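Local coordinates for chorismate mutase (Corynebacterium glutamicum, PDB 5HUB) that catalyses the pericyclic rearrangement of chorismate to prephenate, the branch-point step that leads from the shikimate pathway to phenylalanine and tyrosine, at the interface of chains A and B. Coordinates in Å, arbitrary orientation; residue numbers count along the deposited sequence, not the author numbering. Chains: chain A/B, Chorismate mutase.

Contact 1: the interface of chains A and B. Residues chain A 73, 76-77, 80; chain B 73, 76-77, 80.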
ATOM      1  N   GLU A  73       5.692  -2.398  -9.511  1.00 17.64           N
ATOM      2  CA  GLU A  73       4.978  -2.983  -8.392  1.00 16.78           C
ATOM      3  C   GLU A  73       3.526  -2.536  -8.291  1.00 16.60           C
ATOM      4  O   GLU A  73       2.776  -3.042  -7.452  1.00 17.47           O
ATOM      5  CB  GLU A  73       5.656  -2.592  -7.073  1.00 16.77           C
ATOM      6  CG  GLU A  73       7.133  -2.974  -6.991  1.00 19.77           C
ATOM      7  CD  GLU A  73       7.345  -4.442  -6.794  1.00 21.52           C
ATOM      8  OE1 GLU A  73       6.409  -5.203  -6.549  1.00 23.89           O
ATOM      9  OE2 GLU A  73       8.526  -4.820  -6.769  1.00 28.60           O
ATOM     10  N   ALA A  76       0.796  -5.379  -8.491  1.00 18.02           N
ATOM     11  CA  ALA A  76       0.763  -6.214  -7.339  1.00 19.14           C
ATOM     12  C   ALA A  76       0.131  -5.491  -6.128  1.00 16.41           C
ATOM     13  O   ALA A  76      -0.621  -6.085  -5.365  1.00 17.79           O
ATOM     14  CB  ALA A  76       2.193  -6.625  -6.990  1.00 18.76           C
ATOM     15  N   LEU A  77       0.463  -4.229  -5.953  1.00 16.22           N
ATOM     16  CA  LEU A  77      -0.112  -3.480  -4.876  1.00 15.94           C
ATOM     17  C   LEU A  77      -1.661  -3.354  -5.050  1.00 14.77           C
ATOM     18  O   LEU A  77      -2.429  -3.559  -4.108  1.00 15.68           O
ATOM     19  CB  LEU A  77       0.542  -2.093  -4.779  1.00 16.29           C
ATOM     20  CG  LEU A  77      -0.101  -1.092  -3.795  1.00 19.23           C
ATOM     21  CD1 LEU A  77      -0.126  -1.666  -2.386  1.00 19.06           C
ATOM     22  CD2 LEU A  77       0.657   0.227  -3.815  1.00 19.63           C
ATOM     23  N   ILE A  80      -3.345  -6.630  -4.074  1.00 16.14           N
ATOM     24  CA  ILE A  80      -3.574  -6.739  -2.658  1.00 15.91           C
ATOM     25  C   ILE A  80      -4.840  -6.015  -2.204  1.00 14.89           C
ATOM     26  O   ILE A  80      -5.652  -6.556  -1.447  1.00 17.10           O
ATOM     27  CB  ILE A  80      -2.326  -6.218  -1.853  1.00 16.01           C
ATOM     28  CG1 ILE A  80      -1.191  -7.206  -2.030  1.00 18.02           C
ATOM     29  CG2 ILE A  80      -2.657  -6.131  -0.376  1.00 17.43           C
ATOM     30  CD1 ILE A  80       0.158  -6.669  -1.488  1.00 19.93           C
TER
ATOM     31  N   GLU B  73      -2.376 -10.292   4.126  1.00 17.64           N
ATOM     32  CA  GLU B  73      -1.694  -9.585   3.059  1.00 16.78           C
ATOM     33  C   GLU B  73      -0.606  -8.640   3.549  1.00 16.60           C
ATOM     34  O   GLU B  73       0.125  -8.060   2.741  1.00 17.47           O
ATOM     35  CB  GLU B  73      -2.696  -8.737   2.266  1.00 16.77           C
ATOM     36  CG  GLU B  73      -3.866  -9.530   1.686  1.00 19.77           C
ATOM     37  CD  GLU B  73      -3.476 -10.368   0.510  1.00 21.52           C
ATOM     38  OE1 GLU B  73      -2.367 -10.269  -0.016  1.00 23.89           O
ATOM     39  OE2 GLU B  73      -4.373 -11.073   0.026  1.00 28.60           O
ATOM     40  N   ALA B  76       3.051  -9.345   2.243  1.00 18.02           N
ATOM     41  CA  ALA B  76       3.225  -9.050   0.862  1.00 19.14           C
ATOM     42  C   ALA B  76       3.270  -7.527   0.604  1.00 16.41           C
ATOM     43  O   ALA B  76       4.054  -7.051  -0.209  1.00 17.79           O
ATOM     44  CB  ALA B  76       2.062  -9.660   0.081  1.00 18.76           C
ATOM     45  N   LEU B  77       2.415  -6.788   1.279  1.00 16.22           N
ATOM     46  CA  LEU B  77       2.422  -5.364   1.124  1.00 15.94           C
ATOM     47  C   LEU B  77       3.780  -4.757   1.608  1.00 14.77           C
ATOM     48  O   LEU B  77       4.383  -3.919   0.935  1.00 15.68           O
ATOM     49  CB  LEU B  77       1.243  -4.736   1.881  1.00 16.29           C
ATOM     50  CG  LEU B  77       1.221  -3.196   1.976  1.00 19.23           C
ATOM     51  CD1 LEU B  77       1.233  -2.572   0.588  1.00 19.06           C
ATOM     52  CD2 LEU B  77      -0.002  -2.732   2.753  1.00 19.63           C
ATOM     53  N   ILE B  80       6.478  -5.362  -1.014  1.00 16.14           N
ATOM     54  CA  ILE B  80       6.476  -4.369  -2.055  1.00 15.91           C
ATOM     55  C   ILE B  80       7.221  -3.095  -1.661  1.00 14.89           C
ATOM     56  O   ILE B  80       8.036  -2.565  -2.423  1.00 17.10           O
ATOM     57  CB  ILE B  80       5.003  -4.030  -2.496  1.00 16.01           C
ATOM     58  CG1 ILE B  80       4.438  -5.221  -3.243  1.00 18.02           C
ATOM     59  CG2 ILE B  80       5.000  -2.834  -3.428  1.00 17.43           C
ATOM     60  CD1 ILE B  80       2.915  -5.094  -3.503  1.00 19.93           C
TER

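Contact 2: the interface of chains A and B. Residues chain A 65-66, 69-70, 77; chain B 29, 32-33, 84.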
ATOM      1  N   GLN A  65      -3.866   2.441 -13.129  1.00 15.44           N
ATOM      2  CA  GLN A  65      -3.493   3.624 -12.387  1.00 15.33           C
ATOM      3  C   GLN A  65      -2.271   3.350 -11.498  1.00 15.59           C
ATOM      4  O   GLN A  65      -1.341   4.160 -11.447  1.00 16.86           O
ATOM      5  CB  GLN A  65      -4.645   4.094 -11.501  1.00 15.47           C
ATOM      6  CG  GLN A  65      -4.254   5.241 -10.539  1.00 16.51           C
ATOM      7  CD  GLN A  65      -5.372   5.618  -9.617  1.00 18.19           C
ATOM      8  OE1 GLN A  65      -6.365   4.907  -9.524  1.00 23.55           O
ATOM      9  NE2 GLN A  65      -5.239   6.736  -8.931  1.00 21.34           N
ATOM     10  N   PHE A  66      -2.328   2.264 -10.763  1.00 15.36           N
ATOM     11  CA  PHE A  66      -1.187   1.962  -9.848  1.00 15.34           C
ATOM     12  C   PHE A  66       0.074   1.731 -10.674  1.00 15.90           C
ATOM     13  O   PHE A  66       1.155   2.248 -10.290  1.00 16.53           O
ATOM     14  CB  PHE A  66      -1.537   0.769  -8.981  1.00 15.44           C
ATOM     15  CG  PHE A  66      -2.345   1.107  -7.761  1.00 15.52           C
ATOM     16  CD1 PHE A  66      -3.584   1.675  -7.838  1.00 16.83           C
ATOM     17  CD2 PHE A  66      -1.801   0.933  -6.498  1.00 18.60           C
ATOM     18  CE1 PHE A  66      -4.316   1.992  -6.729  1.00 17.28           C
ATOM     19  CE2 PHE A  66      -2.506   1.292  -5.374  1.00 18.39           C
ATOM     20  CZ  PHE A  66      -3.778   1.818  -5.489  1.00 17.93           C
ATOM     21  N   GLU A  69       1.424   5.187 -11.799  0.50 16.55           N
ATOM     22  CA  GLU A  69       1.900   6.031 -10.707  0.50 17.12           C
ATOM     23  C   GLU A  69       3.168   5.541 -10.036  0.50 16.76           C
ATOM     24  O   GLU A  69       4.008   6.360  -9.679  0.50 19.91           O
ATOM     25  CB  GLU A  69       0.786   6.204  -9.673  0.50 17.08           C
ATOM     26  CG  GLU A  69      -0.495   6.781 -10.245  0.50 19.23           C
ATOM     27  CD  GLU A  69      -0.660   8.267 -10.015  0.50 22.83           C
ATOM     28  OE1 GLU A  69       0.293   9.036 -10.289  0.50 25.40           O
ATOM     29  OE2 GLU A  69      -1.747   8.649  -9.518  0.50 31.94           O
ATOM     30  N   ILE A  70       3.286   4.230  -9.842  1.00 16.05           N
ATOM     31  CA  ILE A  70       4.473   3.721  -9.086  1.00 18.53           C
ATOM     32  C   ILE A  70       5.280   2.735  -9.891  1.00 18.18           C
ATOM     33  O   ILE A  70       6.320   2.353  -9.399  1.00 21.35           O
ATOM     34  CB  ILE A  70       4.116   3.139  -7.709  1.00 19.60           C
ATOM     35  CG1 ILE A  70       3.206   1.888  -7.778  1.00 17.91           C
ATOM     36  CG2 ILE A  70       3.565   4.192  -6.791  1.00 19.25           C
ATOM     37  CD1 ILE A  70       3.107   1.191  -6.431  1.00 18.62           C
ATOM     38  N   LEU A  77       0.463  -4.229  -5.953  1.00 16.22           N
ATOM     39  CA  LEU A  77      -0.112  -3.480  -4.876  1.00 15.94           C
ATOM     40  C   LEU A  77      -1.661  -3.354  -5.050  1.00 14.77           C
ATOM     41  O   LEU A  77      -2.429  -3.559  -4.108  1.00 15.68           O
ATOM     42  CB  LEU A  77       0.542  -2.093  -4.779  1.00 16.29           C
ATOM     43  CG  LEU A  77      -0.101  -1.092  -3.795  1.00 19.23           C
ATOM     44  CD1 LEU A  77      -0.126  -1.666  -2.386  1.00 19.06           C
ATOM     45  CD2 LEU A  77       0.657   0.227  -3.815  1.00 19.63           C
TER
ATOM     46  N   LEU B  29      -1.208   6.037  -2.830  1.00 13.24           N
ATOM     47  CA  LEU B  29      -0.184   6.235  -3.821  1.00 13.68           C
ATOM     48  C   LEU B  29       0.750   7.402  -3.439  1.00 14.91           C
ATOM     49  O   LEU B  29       2.004   7.267  -3.574  1.00 16.01           O
ATOM     50  CB  LEU B  29      -0.754   6.418  -5.191  1.00 13.79           C
ATOM     51  CG  LEU B  29      -1.355   5.137  -5.785  1.00 16.10           C
ATOM     52  CD1 LEU B  29      -2.312   5.455  -6.912  1.00 17.07           C
ATOM     53  CD2 LEU B  29      -0.270   4.200  -6.272  1.00 19.07           C
ATOM     54  N   VAL B  32       3.022   6.071  -0.595  1.00 13.77           N
ATOM     55  CA  VAL B  32       3.983   5.161  -1.142  1.00 13.48           C
ATOM     56  C   VAL B  32       5.070   5.843  -1.958  1.00 15.29           C
ATOM     57  O   VAL B  32       6.289   5.516  -1.773  1.00 15.94           O
ATOM     58  CB  VAL B  32       3.232   4.077  -2.006  1.00 14.52           C
ATOM     59  CG1 VAL B  32       4.231   3.260  -2.791  1.00 14.81           C
ATOM     60  CG2 VAL B  32       2.346   3.254  -1.107  1.00 14.85           C
ATOM     61  N   LYS B  33       4.745   6.842  -2.752  1.00 15.28           N
ATOM     62  CA  LYS B  33       5.742   7.571  -3.499  1.00 15.02           C
ATOM     63  C   LYS B  33       6.710   8.307  -2.518  1.00 15.91           C
ATOM     64  O   LYS B  33       7.949   8.299  -2.722  1.00 18.44           O
ATOM     65  CB  LYS B  33       5.086   8.553  -4.439  1.00 15.56           C
ATOM     66  CG  LYS B  33       4.362   7.887  -5.587  1.00 17.13           C
ATOM     67  CD  LYS B  33       3.719   8.969  -6.478  1.00 20.33           C
ATOM     68  CE  LYS B  33       2.730   8.441  -7.449  1.00 22.37           C
ATOM     69  NZ  LYS B  33       2.264   9.516  -8.358  1.00 26.59           N
ATOM     70  N   MET B  84      10.613  -1.608  -3.367  1.00 18.64           N
ATOM     71  CA  MET B  84      10.629  -0.272  -3.921  1.00 18.66           C
ATOM     72  C   MET B  84      11.676   0.659  -3.300  1.00 19.26           C
ATOM     73  O   MET B  84      12.272   1.510  -3.990  1.00 22.60           O
ATOM     74  CB  MET B  84       9.269   0.358  -3.755  1.00 16.50           C
ATOM     75  CG  MET B  84       8.189  -0.242  -4.654  1.00 16.92           C
ATOM     76  SD  MET B  84       6.565   0.500  -4.434  1.00 20.00           S
ATOM     77  CE  MET B  84       6.857   2.041  -5.277  1.00 17.81           C
TER

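Contact 1: the interface of chains A and B
A:Leu77 and B:Leu77 meet tip to tip at the centre of a two-fold symmetric patch, where helix 74-84 of one chain packs on its copy. Their CD1 methyls lie 3.4 Å apart, closer than a normal van der Waals contact, and the two side chains meet at a slant. In each leucine CG stands anti to the backbone N (chi1 172°), and this together with chi2 (58°) directs CD1 to the partner. On either side of this pair the isoleucines reach over the opposite helix. A:Ile80 CD1 comes to 3.6 Å from the backbone N of B:Leu77, which sets the methyl against the main chain there. It also touches the methyl of B:Ala76, with CD1 to CB at 3.9 Å; the small alanine lets the tip settle close to the helix backbone. The extended isoleucine chain (chi2 170°) carries CD1 that far, and the two CD1 atoms of A:Ile80 and B:Ile80 approach to 3.8 Å. Towards the ends the contact becomes looser. There A:Ile80 CG2 lies against the aliphatic stem of B:Glu73, at 3.7 Å from its CB, and the two side chains run antiparallel alongside each other. The carboxylate OE1 of B:Glu73 skirts A:Ile80 CG1 at 3.8 Å without a polar partner across the patch. Burial peaks on the isoleucines, at 66 to 69 Å² each, is about half that on the leucines and falls to 10 to 12 Å² on the glutamates. With no polar pairing between its sides, the patch acts as an apolar seam that joins the two short helices of the dimer.

Contact 2: the interface of chains A and B
B:Leu29 lies over one face of the A:Phe66 ring, and this CH-pi contact leads the apolar part of the site. Its CD2 methyl stands 3.9 Å from the ring centroid, displaced towards the rim, and comes nearest to A:Phe66 CD2 at 3.6 Å. The other branch, CD1, lies between the ring and A:Gln65, 3.8 Å from the amide NE2 of that glutamine. At the ring edge, in its plane, lies A:Leu77 CD2 from the same chain. A second apolar cluster surrounds A:Ile70. Its CG1 takes the crowded position between backbone N and carbonyl carbon (chi1 64°), leaving CG2 to meet B:Leu29 CD2 at 3.9 Å. The B:Met84 side chain runs roughly perpendicular to that of A:Ile70 and touches its CB with CE at 3.8 Å. The polar component is a salt bridge: B:Lys33 NZ donates a hydrogen bond to A:Glu69 OE1 at 2.8 Å. The lysine NZ approaches from above the carboxylate plane, 61° out of it. The lysine chain, extended beyond CG, runs across the glutamate stem, placing its CE 3.7 Å from A:Glu69 CB, and the ion pair thereby borders the apolar cluster. In the fold, the end of helix 49-70 of chain A lies against the long helix 11-42 of chain B, with B:Met84 joining from the end of helix 74-84.

The C-alpha centres of contact 1 and contact 2 are about 10 Å apart, and A:Leu77 belongs to both. Its two branches serve different contacts: CD1 takes part in contact 1, while CD2 points into contact 2, 4.4 Å from B:Val32 CG2. One side chain thus bridges the pairing of the short helices and the packing of helix 49-70 on the partner's long helix. Helix 74-84 of chain B also serves both, through B:Ile80 and B:Met84. By the two-fold symmetry contact 1 lies between contact 2 and its twin, in a largely helical dimer interface.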